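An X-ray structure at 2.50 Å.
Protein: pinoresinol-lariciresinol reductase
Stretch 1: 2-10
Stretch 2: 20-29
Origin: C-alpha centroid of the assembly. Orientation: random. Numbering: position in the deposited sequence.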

ATOM      1  N   ASP A   2      27.304  30.236  -0.750  1.00 56.61           N
ATOM      2  CA  ASP A   2      27.018  31.213   0.287  1.00 53.90           C
ATOM      3  C   ASP A   2      26.951  30.647   1.711  1.00 54.39           C
ATOM      4  O   ASP A   2      27.829  31.032   2.496  1.00 57.11           O
ATOM      5  CB  ASP A   2      25.692  31.971  -0.041  1.00 51.84           C
ATOM      6  CG  ASP A   2      24.482  31.172  -0.559  1.00 52.26           C
ATOM      7  OD1 ASP A   2      24.248  30.031  -0.151  1.00 43.62           O
ATOM      8  OD2 ASP A   2      23.753  31.715  -1.389  1.00 52.84           O
ATOM      9  N   LYS A   3      26.017  29.726   2.090  1.00 49.77           N
ATOM     10  CA  LYS A   3      25.872  29.281   3.489  1.00 46.77           C
ATOM     11  C   LYS A   3      26.297  27.909   4.014  1.00 41.58           C
ATOM     12  O   LYS A   3      26.398  26.945   3.275  1.00 34.44           O
ATOM     13  CB  LYS A   3      24.392  29.506   3.936  1.00 50.26           C
ATOM     14  CG  LYS A   3      23.280  29.079   3.004  1.00 51.40           C
ATOM     15  CD  LYS A   3      21.935  29.592   3.505  1.00 50.68           C
ATOM     16  CE  LYS A   3      20.825  29.051   2.596  1.00 50.59           C
ATOM     17  NZ  LYS A   3      19.574  28.878   3.321  1.00 47.75           N
ATOM     18  N   LYS A   4      26.558  27.879   5.340  1.00 40.79           N
ATOM     19  CA  LYS A   4      26.938  26.710   6.137  1.00 40.48           C
ATOM     20  C   LYS A   4      25.795  26.113   6.978  1.00 39.47           C
ATOM     21  O   LYS A   4      25.468  26.567   8.083  1.00 46.20           O
ATOM     22  CB  LYS A   4      28.076  27.066   7.096  1.00 41.46           C
ATOM     23  CG  LYS A   4      29.330  27.648   6.452  1.00 49.38           C
ATOM     24  CD  LYS A   4      30.467  27.736   7.473  1.00 51.17           C
ATOM     25  CE  LYS A   4      31.051  26.351   7.829  1.00 56.67           C
ATOM     26  NZ  LYS A   4      31.577  25.636   6.668  1.00 57.31           N
ATOM     27  N   SER A   5      25.131  25.089   6.456  1.00 32.04           N
ATOM     28  CA  SER A   5      24.088  24.371   7.171  1.00 26.01           C
ATOM     29  C   SER A   5      24.380  22.938   6.811  1.00 24.81           C
ATOM     30  O   SER A   5      25.045  22.674   5.810  1.00 29.76           O
ATOM     31  CB  SER A   5      22.700  24.702   6.682  1.00 26.28           C
ATOM     32  OG  SER A   5      22.614  26.096   6.455  1.00 31.76           O
ATOM     33  N   ARG A   6      23.915  21.971   7.586  1.00 20.80           N
ATOM     34  CA  ARG A   6      24.290  20.618   7.279  1.00 16.48           C
ATOM     35  C   ARG A   6      23.100  19.810   6.860  1.00 15.28           C
ATOM     36  O   ARG A   6      22.161  19.578   7.623  1.00 10.92           O
ATOM     37  CB  ARG A   6      24.972  20.042   8.499  1.00 25.47           C
ATOM     38  CG  ARG A   6      26.355  20.655   8.675  1.00 29.97           C
ATOM     39  CD  ARG A   6      27.095  20.076   9.853  1.00 36.38           C
ATOM     40  NE  ARG A   6      28.479  20.506   9.834  1.00 44.93           N
ATOM     41  CZ  ARG A   6      29.357  20.123  10.769  1.00 53.18           C
ATOM     42  NH1 ARG A   6      28.984  19.322  11.782  1.00 54.17           N
ATOM     43  NH2 ARG A   6      30.636  20.517  10.662  1.00 52.89           N
ATOM     44  N   VAL A   7      23.143  19.404   5.584  1.00 15.18           N
ATOM     45  CA  VAL A   7      21.961  18.734   5.087  1.00 16.56           C
ATOM     46  C   VAL A   7      22.205  17.283   4.825  1.00 15.52           C
ATOM     47  O   VAL A   7      23.275  16.828   4.446  1.00 22.21           O
ATOM     48  CB  VAL A   7      21.383  19.455   3.792  1.00 12.21           C
ATOM     49  CG1 VAL A   7      21.494  20.983   3.980  1.00  7.44           C
ATOM     50  CG2 VAL A   7      22.106  19.037   2.532  1.00 18.82           C
ATOM     51  N   LEU A   8      21.159  16.556   5.143  1.00 17.18           N
ATOM     52  CA  LEU A   8      21.159  15.129   4.953  1.00 15.47           C
ATOM     53  C   LEU A   8      20.057  14.881   3.945  1.00 15.04           C
ATOM     54  O   LEU A   8      18.913  15.261   4.204  1.00 14.06           O
ATOM     55  CB  LEU A   8      20.852  14.436   6.275  1.00 10.28           C
ATOM     56  CG  LEU A   8      20.767  12.909   6.321  1.00 15.37           C
ATOM     57  CD1 LEU A   8      22.013  12.254   5.737  1.00 17.14           C
ATOM     58  CD2 LEU A   8      20.710  12.468   7.769  1.00 18.61           C
ATOM     59  N   ILE A   9      20.409  14.305   2.784  1.00  9.78           N
ATOM     60  CA  ILE A   9      19.381  13.936   1.844  1.00 11.10           C
ATOM     61  C   ILE A   9      19.318  12.436   1.786  1.00 11.27           C
ATOM     62  O   ILE A   9      20.278  11.696   1.590  1.00 19.88           O
ATOM     63  CB  ILE A   9      19.656  14.505   0.442  1.00 14.34           C
ATOM     64  CG1 ILE A   9      19.870  15.994   0.546  1.00 11.00           C
ATOM     65  CG2 ILE A   9      18.414  14.349  -0.461  1.00 14.61           C
ATOM     66  CD1 ILE A   9      20.961  16.487  -0.357  1.00 12.17           C
ATOM     67  N   VAL A  10      18.099  12.032   2.050  1.00  6.31           N
ATOM     68  CA  VAL A  10      17.726  10.649   2.042  1.00  3.69           C
ATOM     69  C   VAL A  10      16.753  10.597   0.869  1.00  6.47           C
ATOM     70  O   VAL A  10      15.987  11.525   0.677  1.00  9.33           O
ATOM     71  CB  VAL A  10      17.189  10.394   3.488  1.00  4.14           C
ATOM     72  CG1 VAL A  10      16.440  11.562   4.118  1.00  2.00           C
ATOM     73  CG2 VAL A  10      16.283   9.205   3.391  1.00  8.68           C
ATOM     74  N   ILE A  20      17.805  18.379  -5.808  1.00 13.73           N
ATOM     75  CA  ILE A  20      17.943  18.851  -4.438  1.00 12.81           C
ATOM     76  C   ILE A  20      19.417  18.667  -4.082  1.00 16.48           C
ATOM     77  O   ILE A  20      20.070  19.666  -3.800  1.00 18.30           O
ATOM     78  CB  ILE A  20      17.019  18.010  -3.532  1.00  9.68           C
ATOM     79  CG1 ILE A  20      15.577  18.202  -3.916  1.00  2.00           C
ATOM     80  CG2 ILE A  20      17.160  18.460  -2.091  1.00 15.63           C
ATOM     81  CD1 ILE A  20      14.670  17.117  -3.374  1.00  2.00           C
ATOM     82  N   VAL A  21      19.990  17.447  -4.157  1.00 18.73           N
ATOM     83  CA  VAL A  21      21.415  17.178  -3.928  1.00 18.90           C
ATOM     84  C   VAL A  21      22.370  18.125  -4.655  1.00 17.51           C
ATOM     85  O   VAL A  21      23.176  18.744  -3.965  1.00 21.51           O
ATOM     86  CB  VAL A  21      21.790  15.714  -4.335  1.00 19.19           C
ATOM     87  CG1 VAL A  21      23.262  15.464  -4.058  1.00 17.49           C
ATOM     88  CG2 VAL A  21      21.064  14.694  -3.502  1.00 16.93           C
ATOM     89  N   ASN A  22      22.356  18.321  -5.980  1.00 18.50           N
ATOM     90  CA  ASN A  22      23.334  19.244  -6.534  1.00 24.90           C
ATOM     91  C   ASN A  22      23.047  20.683  -6.136  1.00 21.03           C
ATOM     92  O   ASN A  22      23.951  21.510  -6.125  1.00 17.97           O
ATOM     93  CB  ASN A  22      23.402  19.165  -8.064  1.00 35.04           C
ATOM     94  CG  ASN A  22      24.841  19.471  -8.546  1.00 45.33           C
ATOM     95  OD1 ASN A  22      25.429  20.544  -8.323  1.00 47.34           O
ATOM     96  ND2 ASN A  22      25.472  18.503  -9.216  1.00 47.78           N
ATOM     97  N   ALA A  23      21.817  21.009  -5.753  1.00 17.33           N
ATOM     98  CA  ALA A  23      21.501  22.349  -5.280  1.00 16.97           C
ATOM     99  C   ALA A  23      22.242  22.652  -3.983  1.00 20.20           C
ATOM    100  O   ALA A  23      22.873  23.698  -3.876  1.00 23.95           O
ATOM    101  CB  ALA A  23      20.006  22.482  -5.023  1.00 16.41           C
ATOM    102  N   SER A  24      22.192  21.720  -3.015  1.00 16.34           N
ATOM    103  CA  SER A  24      22.908  21.771  -1.757  1.00  7.72           C
ATOM    104  C   SER A  24      24.367  22.129  -1.935  1.00 13.51           C
ATOM    105  O   SER A  24      24.879  23.155  -1.481  1.00 15.86           O
ATOM    106  CB  SER A  24      22.826  20.438  -1.108  1.00 12.06           C
ATOM    107  OG  SER A  24      21.712  20.216  -0.280  1.00 20.31           O
ATOM    108  N   ILE A  25      25.024  21.253  -2.706  1.00 18.47           N
ATOM    109  CA  ILE A  25      26.439  21.382  -2.983  1.00 17.09           C
ATOM    110  C   ILE A  25      26.640  22.736  -3.651  1.00 17.04           C
ATOM    111  O   ILE A  25      27.225  23.589  -2.992  1.00 22.19           O
ATOM    112  CB  ILE A  25      26.838  20.109  -3.818  1.00 14.00           C
ATOM    113  CG1 ILE A  25      26.554  18.840  -3.000  1.00 12.00           C
ATOM    114  CG2 ILE A  25      28.328  20.064  -4.086  1.00 10.51           C
ATOM    115  CD1 ILE A  25      26.911  17.479  -3.660  1.00 14.29           C
ATOM    116  N   SER A  26      26.055  23.084  -4.799  1.00 23.60           N
ATOM    117  CA  SER A  26      26.262  24.405  -5.417  1.00 26.70           C
ATOM    118  C   SER A  26      25.810  25.671  -4.669  1.00 28.41           C
ATOM    119  O   SER A  26      26.269  26.758  -5.025  1.00 30.53           O
ATOM    120  CB  SER A  26      25.616  24.432  -6.827  1.00 25.01           C
ATOM    121  OG  SER A  26      24.269  24.000  -6.865  1.00 23.41           O
ATOM    122  N   LEU A  27      24.931  25.609  -3.649  1.00 26.68           N
ATOM    123  CA  LEU A  27      24.549  26.786  -2.874  1.00 22.68           C
ATOM    124  C   LEU A  27      25.240  26.796  -1.524  1.00 23.23           C
ATOM    125  O   LEU A  27      24.718  27.362  -0.566  1.00 24.08           O
ATOM    126  CB  LEU A  27      23.047  26.842  -2.626  1.00 19.28           C
ATOM    127  CG  LEU A  27      22.174  27.199  -3.785  1.00 17.03           C
ATOM    128  CD1 LEU A  27      20.727  27.046  -3.377  1.00  6.10           C
ATOM    129  CD2 LEU A  27      22.519  28.605  -4.246  1.00 14.86           C
ATOM    130  N   GLY A  28      26.405  26.141  -1.433  1.00 21.94           N
ATOM    131  CA  GLY A  28      27.246  26.192  -0.250  1.00 21.45           C
ATOM    132  C   GLY A  28      26.947  25.220   0.883  1.00 23.55           C
ATOM    133  O   GLY A  28      27.687  25.278   1.866  1.00 31.38           O
ATOM    134  N   HIS A  29      25.965  24.313   0.864  1.00 18.70           N
ATOM    135  CA  HIS A  29      25.728  23.385   1.960  1.00 15.78           C
ATOM    136  C   HIS A  29      26.653  22.179   1.989  1.00 21.59           C
ATOM    137  O   HIS A  29      26.775  21.490   0.974  1.00 23.54           O
ATOM    138  CB  HIS A  29      24.295  22.915   1.892  1.00 11.96           C
ATOM    139  CG  HIS A  29      23.443  24.140   2.065  1.00  2.58           C
ATOM    140  ND1 HIS A  29      23.501  25.208   1.311  1.00  9.16           N
ATOM    141  CD2 HIS A  29      22.550  24.370   3.062  1.00  8.69           C
ATOM    142  CE1 HIS A  29      22.677  26.079   1.833  1.00  8.79           C
ATOM    143  NE2 HIS A  29      22.103  25.580   2.890  1.00 10.14           N
TER

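No hydrogen bond crosses between the two stretches; with hydrogens placed, none meets the criteria. The contact, which buries about 500 Å² summed over both sides, therefore rests on packing. Val-7, Ile-9, Val-21, Ser-24, Ser-5 and His-29 are all buried, in contrast to the exposed Asp-2. Strand 7-10 and helix 20-26 run nearly antiparallel, at 165° between their N-to-C directions, and their axes approach to 9.7 Å, so side chains must fill the space between.

Apolar packing follows the alternation of the strand. Val-7 and Ile-9 direct their CA-to-CB bonds toward the helix, whereas Leu-8 points away and loses no surface to it. Ile-9, with chi1 in the m well and chi2 off-rotamer at 141°, brings CD1 to 3.6 Å from CG2 of Val-21, the one apolar side-chain pair across the interface. The long, branched Ile-9 suits a site where the nearest helical CA, that of Val-21, is still 6.9 Å from its own. Ser-24 also points toward the strand, and its small side chain fits close to it: OG lies 3.1 Å from Val-7 CG2 and 3.8 Å from Ile-9 CD1. These are contacts of a hydroxyl with methyl groups, not polar bonds.

Aromatic packing centres on His-29, which has 105 Å² covered by the other stretch, more than any other residue here. Its CA-to-CB bond points sideways, but the ring reaches nearer. Lys-3 CG approaches His-29 CE1 at 3.3 Å, while His-29 CD2 lies 3.6 Å from Ser-5 CB and 3.7 Å from Val-7 CG1. Lys-3 O sits over one ring face; the Ser-5 and Val-7 contacts are oblique. The closest approach of Lys-3 to the ring is through aliphatic carbon; its NZ is hydrogen-bonded elsewhere in the structure.

Several polar groups are satisfied within their own stretch, though Ser-5 OG finds its partner elsewhere. Leu-27 is the first residue to leave helical geometry, and His-29 N donates to Ser-24 O (2.8 Å). His-29 ND1 adds a weak bond to Leu-27 O, 3.1 Å at 128°. On the other side, Lys-3 N donates to Asp-2 OD1 at 2.9 Å.

Close oxygen pairs need caution. Asp-2 OD1 is 2.7 Å from Leu-27 O and Lys-3 O is 2.5 Å from Gly-28 O, but each pair joins two acceptors, so proximity is no evidence of attraction. Gly-28 suits this tight passage on two counts: its phi of 85° favours glycine, and an ideal CB would clash with Asp-2 N at 2.8 Å and Lys-3 N at 3.0 Å.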